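Local coordinates for protein phosphatidylserine synthase (Haemophilus influenzae, PDB 3HSI) that belongs to the phospholipase D superfamily and is probably an enzyme of phospholipid metabolism, its chain folded into two mixed beta-sheets with helices packed against them, at residues 50-55 and 145-150; 83-88 and 124-129. One frame throughout, in Å; residues are numbered along the deposited sequence.

Contact 1: 50-55 and 145-150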
ATOM      1  N   LYS C  50      -3.598  27.901  30.757  1.00 26.11           N
ATOM      2  CA  LYS C  50      -2.800  27.927  31.961  1.00 26.67           C
ATOM      3  C   LYS C  50      -1.997  26.644  32.240  1.00 26.21           C
ATOM      4  O   LYS C  50      -0.975  26.711  32.891  1.00 26.12           O
ATOM      5  CB  LYS C  50      -3.687  28.234  33.171  1.00 27.32           C
ATOM      6  CG  LYS C  50      -3.919  29.713  33.402  1.00 30.72           C
ATOM      7  CD  LYS C  50      -5.329  30.053  33.048  1.00 36.39           C
ATOM      8  CE  LYS C  50      -5.581  31.566  33.076  1.00 39.79           C
ATOM      9  NZ  LYS C  50      -6.949  31.799  32.499  1.00 41.20           N
ATOM     10  N   LYS C  51      -2.457  25.495  31.754  1.00 25.59           N
ATOM     11  CA  LYS C  51      -1.818  24.216  32.057  1.00 25.87           C
ATOM     12  C   LYS C  51      -1.190  23.533  30.851  1.00 25.31           C
ATOM     13  O   LYS C  51      -0.052  23.092  30.905  1.00 25.41           O
ATOM     14  CB  LYS C  51      -2.838  23.286  32.733  1.00 26.19           C
ATOM     15  CG  LYS C  51      -3.269  23.825  34.127  1.00 30.37           C
ATOM     16  CD  LYS C  51      -4.716  23.480  34.458  1.00 36.03           C
ATOM     17  CE  LYS C  51      -4.985  23.681  35.957  1.00 38.99           C
ATOM     18  NZ  LYS C  51      -6.105  22.803  36.458  1.00 42.95           N
ATOM     19  N   ARG C  52      -1.919  23.446  29.749  1.00 24.47           N
ATOM     20  CA  ARG C  52      -1.420  22.670  28.605  1.00 24.50           C
ATOM     21  C   ARG C  52      -2.022  23.103  27.279  1.00 24.37           C
ATOM     22  O   ARG C  52      -3.144  23.662  27.242  1.00 24.21           O
ATOM     23  CB  ARG C  52      -1.716  21.183  28.801  1.00 23.99           C
ATOM     24  CG  ARG C  52      -3.228  20.864  28.712  1.00 23.53           C
ATOM     25  CD  ARG C  52      -3.550  19.524  29.327  1.00 20.40           C
ATOM     26  NE  ARG C  52      -4.997  19.369  29.406  1.00 23.77           N
ATOM     27  CZ  ARG C  52      -5.626  18.306  29.898  1.00 23.82           C
ATOM     28  NH1 ARG C  52      -4.944  17.259  30.371  1.00 20.54           N
ATOM     29  NH2 ARG C  52      -6.948  18.298  29.908  1.00 23.68           N
ATOM     30  N   ILE C  53      -1.268  22.813  26.214  1.00 23.78           N
ATOM     31  CA  ILE C  53      -1.688  23.008  24.849  1.00 23.87           C
ATOM     32  C   ILE C  53      -1.145  21.850  24.032  1.00 24.38           C
ATOM     33  O   ILE C  53       0.075  21.741  23.838  1.00 25.68           O
ATOM     34  CB  ILE C  53      -1.187  24.350  24.253  1.00 23.79           C
ATOM     35  CG1 ILE C  53      -1.841  25.553  24.977  1.00 23.32           C
ATOM     36  CG2 ILE C  53      -1.467  24.399  22.734  1.00 22.59           C
ATOM     37  CD1 ILE C  53      -1.203  26.921  24.670  1.00 23.57           C
ATOM     38  N   TYR C  54      -2.051  20.981  23.605  1.00 23.54           N
ATOM     39  CA  TYR C  54      -1.754  19.872  22.703  1.00 24.26           C
ATOM     40  C   TYR C  54      -2.451  20.103  21.377  1.00 24.45           C
ATOM     41  O   TYR C  54      -3.632  20.501  21.338  1.00 25.41           O
ATOM     42  CB  TYR C  54      -2.213  18.523  23.296  1.00 23.39           C
ATOM     43  CG  TYR C  54      -1.321  17.982  24.428  1.00 23.82           C
ATOM     44  CD1 TYR C  54      -0.595  16.782  24.266  1.00 24.21           C
ATOM     45  CD2 TYR C  54      -1.190  18.672  25.632  1.00 23.47           C
ATOM     46  CE1 TYR C  54       0.222  16.282  25.284  1.00 25.15           C
ATOM     47  CE2 TYR C  54      -0.371  18.186  26.664  1.00 25.51           C
ATOM     48  CZ  TYR C  54       0.329  16.989  26.482  1.00 25.04           C
ATOM     49  OH  TYR C  54       1.119  16.507  27.495  1.00 25.60           O
ATOM     50  N   VAL C  55      -1.719  19.836  20.310  1.00 24.15           N
ATOM     51  CA  VAL C  55      -2.166  20.000  18.944  1.00 24.27           C
ATOM     52  C   VAL C  55      -1.643  18.790  18.169  1.00 24.48           C
ATOM     53  O   VAL C  55      -0.459  18.461  18.296  1.00 24.86           O
ATOM     54  CB  VAL C  55      -1.561  21.282  18.331  1.00 24.14           C
ATOM     55  CG1 VAL C  55      -1.740  21.311  16.822  1.00 24.97           C
ATOM     56  CG2 VAL C  55      -2.180  22.540  18.953  1.00 24.65           C
ATOM     57  N   GLY C 145      -7.415  17.420  16.553  1.00 23.95           N
ATOM     58  CA  GLY C 145      -7.752  17.806  17.913  1.00 22.92           C
ATOM     59  C   GLY C 145      -6.712  18.759  18.444  1.00 23.56           C
ATOM     60  O   GLY C 145      -5.517  18.544  18.249  1.00 23.27           O
ATOM     61  N   PHE C 146      -7.185  19.830  19.083  1.00 23.29           N
ATOM     62  CA  PHE C 146      -6.376  20.746  19.833  1.00 23.03           C
ATOM     63  C   PHE C 146      -6.967  20.734  21.232  1.00 22.99           C
ATOM     64  O   PHE C 146      -8.171  20.841  21.408  1.00 22.44           O
ATOM     65  CB  PHE C 146      -6.516  22.182  19.312  1.00 23.89           C
ATOM     66  CG  PHE C 146      -6.199  22.366  17.862  1.00 24.46           C
ATOM     67  CD1 PHE C 146      -5.508  21.404  17.135  1.00 26.64           C
ATOM     68  CD2 PHE C 146      -6.570  23.539  17.228  1.00 27.45           C
ATOM     69  CE1 PHE C 146      -5.209  21.594  15.788  1.00 27.70           C
ATOM     70  CE2 PHE C 146      -6.266  23.755  15.890  1.00 29.17           C
ATOM     71  CZ  PHE C 146      -5.570  22.770  15.162  1.00 28.63           C
ATOM     72  N   VAL C 147      -6.120  20.611  22.243  1.00 22.98           N
ATOM     73  CA  VAL C 147      -6.597  20.654  23.593  1.00 21.90           C
ATOM     74  C   VAL C 147      -5.919  21.821  24.266  1.00 22.53           C
ATOM     75  O   VAL C 147      -4.697  21.909  24.264  1.00 21.83           O
ATOM     76  CB  VAL C 147      -6.295  19.338  24.341  1.00 22.40           C
ATOM     77  CG1 VAL C 147      -6.698  19.437  25.843  1.00 21.24           C
ATOM     78  CG2 VAL C 147      -6.959  18.137  23.630  1.00 22.08           C
ATOM     79  N   PHE C 148      -6.729  22.721  24.823  1.00 23.19           N
ATOM     80  CA  PHE C 148      -6.228  23.848  25.609  1.00 24.10           C
ATOM     81  C   PHE C 148      -6.824  23.663  26.966  1.00 24.42           C
ATOM     82  O   PHE C 148      -8.035  23.821  27.141  1.00 25.57           O
ATOM     83  CB  PHE C 148      -6.683  25.192  25.021  1.00 24.02           C
ATOM     84  CG  PHE C 148      -6.381  25.343  23.548  1.00 24.09           C
ATOM     85  CD1 PHE C 148      -7.292  24.920  22.591  1.00 24.37           C
ATOM     86  CD2 PHE C 148      -5.189  25.917  23.120  1.00 23.94           C
ATOM     87  CE1 PHE C 148      -7.022  25.065  21.253  1.00 24.23           C
ATOM     88  CE2 PHE C 148      -4.913  26.072  21.770  1.00 22.20           C
ATOM     89  CZ  PHE C 148      -5.811  25.638  20.835  1.00 21.77           C
ATOM     90  N   ASP C 149      -5.980  23.334  27.936  1.00 24.45           N
ATOM     91  CA  ASP C 149      -6.450  23.010  29.264  1.00 24.75           C
ATOM     92  C   ASP C 149      -7.534  21.952  29.159  1.00 24.59           C
ATOM     93  O   ASP C 149      -7.208  20.833  28.740  1.00 24.57           O
ATOM     94  CB  ASP C 149      -6.852  24.277  30.038  1.00 24.82           C
ATOM     95  CG  ASP C 149      -5.651  25.155  30.345  1.00 25.62           C
ATOM     96  OD1 ASP C 149      -4.526  24.764  29.964  1.00 25.31           O
ATOM     97  OD2 ASP C 149      -5.822  26.233  30.957  1.00 27.25           O
ATOM     98  N   ASP C 150      -8.784  22.305  29.492  1.00 24.62           N
ATOM     99  CA  ASP C 150      -9.935  21.395  29.466  1.00 25.21           C
ATOM    100  C   ASP C 150     -10.889  21.629  28.260  1.00 25.25           C
ATOM    101  O   ASP C 150     -12.042  21.156  28.270  1.00 24.83           O
ATOM    102  CB  ASP C 150     -10.739  21.515  30.764  1.00 26.39           C
ATOM    103  CG  ASP C 150     -10.027  20.919  31.979  1.00 29.17           C
ATOM    104  OD1 ASP C 150      -9.164  20.013  31.829  1.00 32.15           O
ATOM    105  OD2 ASP C 150     -10.357  21.356  33.114  1.00 32.10           O
TER
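Strands 52-55 and 146-148 run antiparallel in one of the two mixed sheets of this phospholipase D-like fold, 145-150 falling within the superfamily's active-site motif. D149 and R52 carry the contact where strand 52-55 begins and strand 146-148 ends. D149 and D150 have backbone angles close to those of a type II' turn between strands 146-148 and 151-155. The D149 carboxylate turns back onto 50-52 and takes three successive backbone N-H groups. D149 OD2 accepts from K50 N at 2.8 Å through its syn lone pair. OD1 accepts from K51 N, lying above the carboxylate plane, and from R52 N, met nearly along the C-O axis. Three such donors would probably favour the ionised acid. The backbone closes the same junction, D149 N donating to R52 O at 2.9 Å. The R52 side chain starts from the crowded position between its backbone N and carbonyl carbon (chi1 69°), then extends past V147 CG1. R52 grips D149 O side-on: NE at 2.7 Å and NH2 at 2.8 Å both donate to this oxygen, which lies in the guanidinium plane. NH2 also makes a longer salt bridge to D150 OD1, the guanidinium and carboxylate planes standing 77° apart, and another to D185 of helix 181-195. Farther along, I53 CG1 and CG2 come obliquely to CD2 and CE2 of F148, and V55 CG1 touches CE1 of F146 at 3.6 Å, on the face packed by helix 35-48. Y54 and V147 form the hydrogen-bonded pair between them, Y54 N reaching V147 O at 2.9 Å and V147 N reaching Y54 O at 2.6 Å.

Contact 2: 83-88 and 124-129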
ATOM      1  N   LEU C  83       3.957  25.749  31.320  1.00 28.31           N
ATOM      2  CA  LEU C  83       2.945  25.337  30.371  1.00 27.51           C
ATOM      3  C   LEU C  83       3.437  24.108  29.592  1.00 27.16           C
ATOM      4  O   LEU C  83       4.508  24.109  28.994  1.00 27.39           O
ATOM      5  CB  LEU C  83       2.601  26.487  29.427  1.00 27.83           C
ATOM      6  CG  LEU C  83       1.336  26.369  28.551  1.00 28.69           C
ATOM      7  CD1 LEU C  83       0.044  26.532  29.348  1.00 25.80           C
ATOM      8  CD2 LEU C  83       1.414  27.444  27.488  1.00 30.91           C
ATOM      9  N   ASP C  84       2.653  23.049  29.624  1.00 26.39           N
ATOM     10  CA  ASP C  84       2.982  21.836  28.891  1.00 26.71           C
ATOM     11  C   ASP C  84       2.477  22.017  27.449  1.00 25.89           C
ATOM     12  O   ASP C  84       1.284  21.902  27.216  1.00 25.72           O
ATOM     13  CB  ASP C  84       2.309  20.648  29.602  1.00 26.72           C
ATOM     14  CG  ASP C  84       2.551  19.313  28.911  1.00 29.42           C
ATOM     15  OD1 ASP C  84       3.486  19.199  28.071  1.00 31.03           O
ATOM     16  OD2 ASP C  84       1.781  18.374  29.220  1.00 29.78           O
ATOM     17  N   VAL C  85       3.366  22.362  26.508  1.00 25.27           N
ATOM     18  CA  VAL C  85       2.987  22.547  25.081  1.00 25.06           C
ATOM     19  C   VAL C  85       3.571  21.429  24.208  1.00 25.37           C
ATOM     20  O   VAL C  85       4.786  21.253  24.177  1.00 26.02           O
ATOM     21  CB  VAL C  85       3.444  23.923  24.480  1.00 24.53           C
ATOM     22  CG1 VAL C  85       2.903  24.101  23.043  1.00 25.97           C
ATOM     23  CG2 VAL C  85       2.992  25.057  25.309  1.00 23.37           C
ATOM     24  N   LYS C  86       2.715  20.706  23.481  1.00 24.87           N
ATOM     25  CA  LYS C  86       3.172  19.655  22.558  1.00 24.92           C
ATOM     26  C   LYS C  86       2.420  19.795  21.266  1.00 24.25           C
ATOM     27  O   LYS C  86       1.199  19.873  21.279  1.00 24.82           O
ATOM     28  CB  LYS C  86       2.973  18.244  23.144  1.00 24.46           C
ATOM     29  CG  LYS C  86       3.671  18.080  24.495  1.00 24.91           C
ATOM     30  CD  LYS C  86       4.536  16.844  24.584  1.00 28.34           C
ATOM     31  CE  LYS C  86       5.371  16.858  25.859  1.00 28.91           C
ATOM     32  NZ  LYS C  86       4.499  16.749  27.073  1.00 30.20           N
ATOM     33  N   VAL C  87       3.152  19.905  20.167  1.00 23.70           N
ATOM     34  CA  VAL C  87       2.538  20.016  18.840  1.00 23.16           C
ATOM     35  C   VAL C  87       3.032  18.827  18.035  1.00 23.75           C
ATOM     36  O   VAL C  87       4.248  18.681  17.790  1.00 23.95           O
ATOM     37  CB  VAL C  87       2.883  21.384  18.132  1.00 22.84           C
ATOM     38  CG1 VAL C  87       2.262  21.470  16.747  1.00 18.59           C
ATOM     39  CG2 VAL C  87       2.411  22.590  19.026  1.00 21.32           C
ATOM     40  N   LEU C  88       2.101  17.959  17.642  1.00 24.18           N
ATOM     41  CA  LEU C  88       2.466  16.787  16.812  1.00 24.23           C
ATOM     42  C   LEU C  88       1.997  17.002  15.368  1.00 23.93           C
ATOM     43  O   LEU C  88       0.825  17.267  15.133  1.00 24.29           O
ATOM     44  CB  LEU C  88       1.890  15.483  17.394  1.00 23.83           C
ATOM     45  CG  LEU C  88       2.515  14.860  18.650  1.00 25.03           C
ATOM     46  CD1 LEU C  88       2.426  15.809  19.865  1.00 22.79           C
ATOM     47  CD2 LEU C  88       1.893  13.489  18.999  1.00 23.56           C
ATOM     48  N   PRO C 124      12.238  24.328  25.894  1.00 38.22           N
ATOM     49  CA  PRO C 124      11.906  22.934  25.668  1.00 37.40           C
ATOM     50  C   PRO C 124      11.610  22.634  24.184  1.00 35.85           C
ATOM     51  O   PRO C 124      11.487  23.549  23.367  1.00 35.84           O
ATOM     52  CB  PRO C 124      10.639  22.771  26.501  1.00 37.63           C
ATOM     53  CG  PRO C 124       9.939  24.063  26.300  1.00 38.18           C
ATOM     54  CD  PRO C 124      11.046  25.107  26.281  1.00 38.77           C
ATOM     55  N   ASN C 125      11.519  21.355  23.847  1.00 34.22           N
ATOM     56  CA  ASN C 125      11.012  20.936  22.542  1.00 32.35           C
ATOM     57  C   ASN C 125       9.495  21.052  22.571  1.00 31.05           C
ATOM     58  O   ASN C 125       8.871  20.635  23.547  1.00 31.47           O
ATOM     59  CB  ASN C 125      11.376  19.470  22.283  1.00 32.45           C
ATOM     60  CG  ASN C 125      12.878  19.232  22.215  1.00 32.84           C
ATOM     61  OD1 ASN C 125      13.606  19.974  21.573  1.00 32.76           O
ATOM     62  ND2 ASN C 125      13.331  18.159  22.833  1.00 33.43           N
HETATM   63  N   MSE C 126       8.920  21.624  21.513  0.50 29.62           N
HETATM   64  CA  MSE C 126       7.470  21.792  21.390  0.50 28.24           C
HETATM   65  C   MSE C 126       6.885  21.147  20.128  0.50 27.48           C
HETATM   66  O   MSE C 126       5.716  20.752  20.122  0.50 27.60           O
HETATM   67  CB  MSE C 126       7.096  23.275  21.451  0.50 28.09           C
HETATM   68  CG  MSE C 126       7.498  23.917  22.764  0.50 27.50           C
HETATM   69 SE   MSE C 126       6.706  25.651  23.092  0.30 26.29          SE
HETATM   70  CE  MSE C 126       6.808  25.541  25.002  0.50 28.52           C
ATOM     71  N   PHE C 127       7.696  21.040  19.078  1.00 26.46           N
ATOM     72  CA  PHE C 127       7.272  20.458  17.809  1.00 25.42           C
ATOM     73  C   PHE C 127       7.834  19.074  17.605  1.00 25.06           C
ATOM     74  O   PHE C 127       9.054  18.875  17.578  1.00 24.66           O
ATOM     75  CB  PHE C 127       7.700  21.338  16.630  1.00 25.96           C
ATOM     76  CG  PHE C 127       6.870  22.561  16.472  1.00 26.45           C
ATOM     77  CD1 PHE C 127       5.689  22.516  15.759  1.00 26.53           C
ATOM     78  CD2 PHE C 127       7.263  23.754  17.057  1.00 27.85           C
ATOM     79  CE1 PHE C 127       4.905  23.640  15.626  1.00 28.48           C
ATOM     80  CE2 PHE C 127       6.494  24.883  16.921  1.00 30.74           C
ATOM     81  CZ  PHE C 127       5.299  24.824  16.216  1.00 28.26           C
ATOM     82  N   PHE C 128       6.927  18.119  17.435  1.00 24.83           N
ATOM     83  CA  PHE C 128       7.288  16.732  17.266  1.00 23.74           C
ATOM     84  C   PHE C 128       6.732  16.166  15.968  1.00 22.97           C
ATOM     85  O   PHE C 128       5.576  16.385  15.648  1.00 23.37           O
ATOM     86  CB  PHE C 128       6.792  15.924  18.468  1.00 23.71           C
ATOM     87  CG  PHE C 128       7.319  16.426  19.791  1.00 24.41           C
ATOM     88  CD1 PHE C 128       8.506  15.926  20.319  1.00 21.94           C
ATOM     89  CD2 PHE C 128       6.634  17.439  20.497  1.00 24.15           C
ATOM     90  CE1 PHE C 128       8.986  16.404  21.533  1.00 20.70           C
ATOM     91  CE2 PHE C 128       7.130  17.917  21.713  1.00 22.27           C
ATOM     92  CZ  PHE C 128       8.284  17.386  22.228  1.00 20.57           C
ATOM     93  N   GLY C 129       7.563  15.422  15.244  1.00 22.21           N
ATOM     94  CA  GLY C 129       7.173  14.803  13.973  1.00 21.69           C
ATOM     95  C   GLY C 129       6.797  13.337  14.160  1.00 21.29           C
ATOM     96  O   GLY C 129       7.574  12.549  14.709  1.00 19.44           O
TER
HETATM   97  O   HOH W   1       7.074  22.107  25.469  1.00 38.02           O
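The F127 ring is stacked with Y111 and meets W60 edge-to-face, while V87 lies beside it, pointing the same way, with CG1 coming obliquely to within 3.6 Å of F127 CE1. The F128 ring belongs to the other face of the sheet: V87 O sits at its edge, near the ring plane, and K86 CD approaches CE2 obliquely at 4.0 Å. These rings stand on strand 127-129, the parallel neighbour of strand 84-88. Helix 107-118, which supplies Y111, lies between the two strands in sequence, so the pair forms a beta-alpha-beta crossover. The directions of the short strand segments differ by 32°. V87 fixes the register with two bonds, each nearly along a C=O axis: its N donates to M126 O at 2.7 Å, and its O accepts from F128 N at 2.8 Å.

M126, present as selenomethionine and deposited in two conformers of which one is described, extends beyond CG and crosses V85 obliquely. Its terminal CE comes within 3.8 Å of V85 CB and the SE just behind it also touches V85, whose other neighbours include I73 of helix 64-79. The backbone N atoms of M126 and F127 both donate to D205 OD2, holding the start of the strand. On the face with F128, K86 bends at chi2 and chi4 so that NZ turns back to the syn lone pair of D84 OD1, a salt bridge within the strand. Before the register begins, a water bridges the two segments, donating to V85 O at 2.8 Å and to N125 O at 3.0 Å.

Contacts 1 and 2 are successive parts of one mixed sheet, their centres about 11 Å apart, in the strand order 146-148, 52-56, 84-90, 127-130. Strands 52-56 and 84-90 join them as parallel neighbours, with V55 O to L88 N at 2.7 Å among their backbone bonds. On the face beneath helix 181-195, Y54 of contact 1 reaches D84 of contact 2, OH to OD2 at 2.6 Å, so D84 serves Y54 and K86 with different carboxylate oxygens. In sequence, contact 2 is nested inside the loop closed by contact 1. Segment 145-150 lies within the phospholipase D active-site motif, two strands from 84-90 in the sheet.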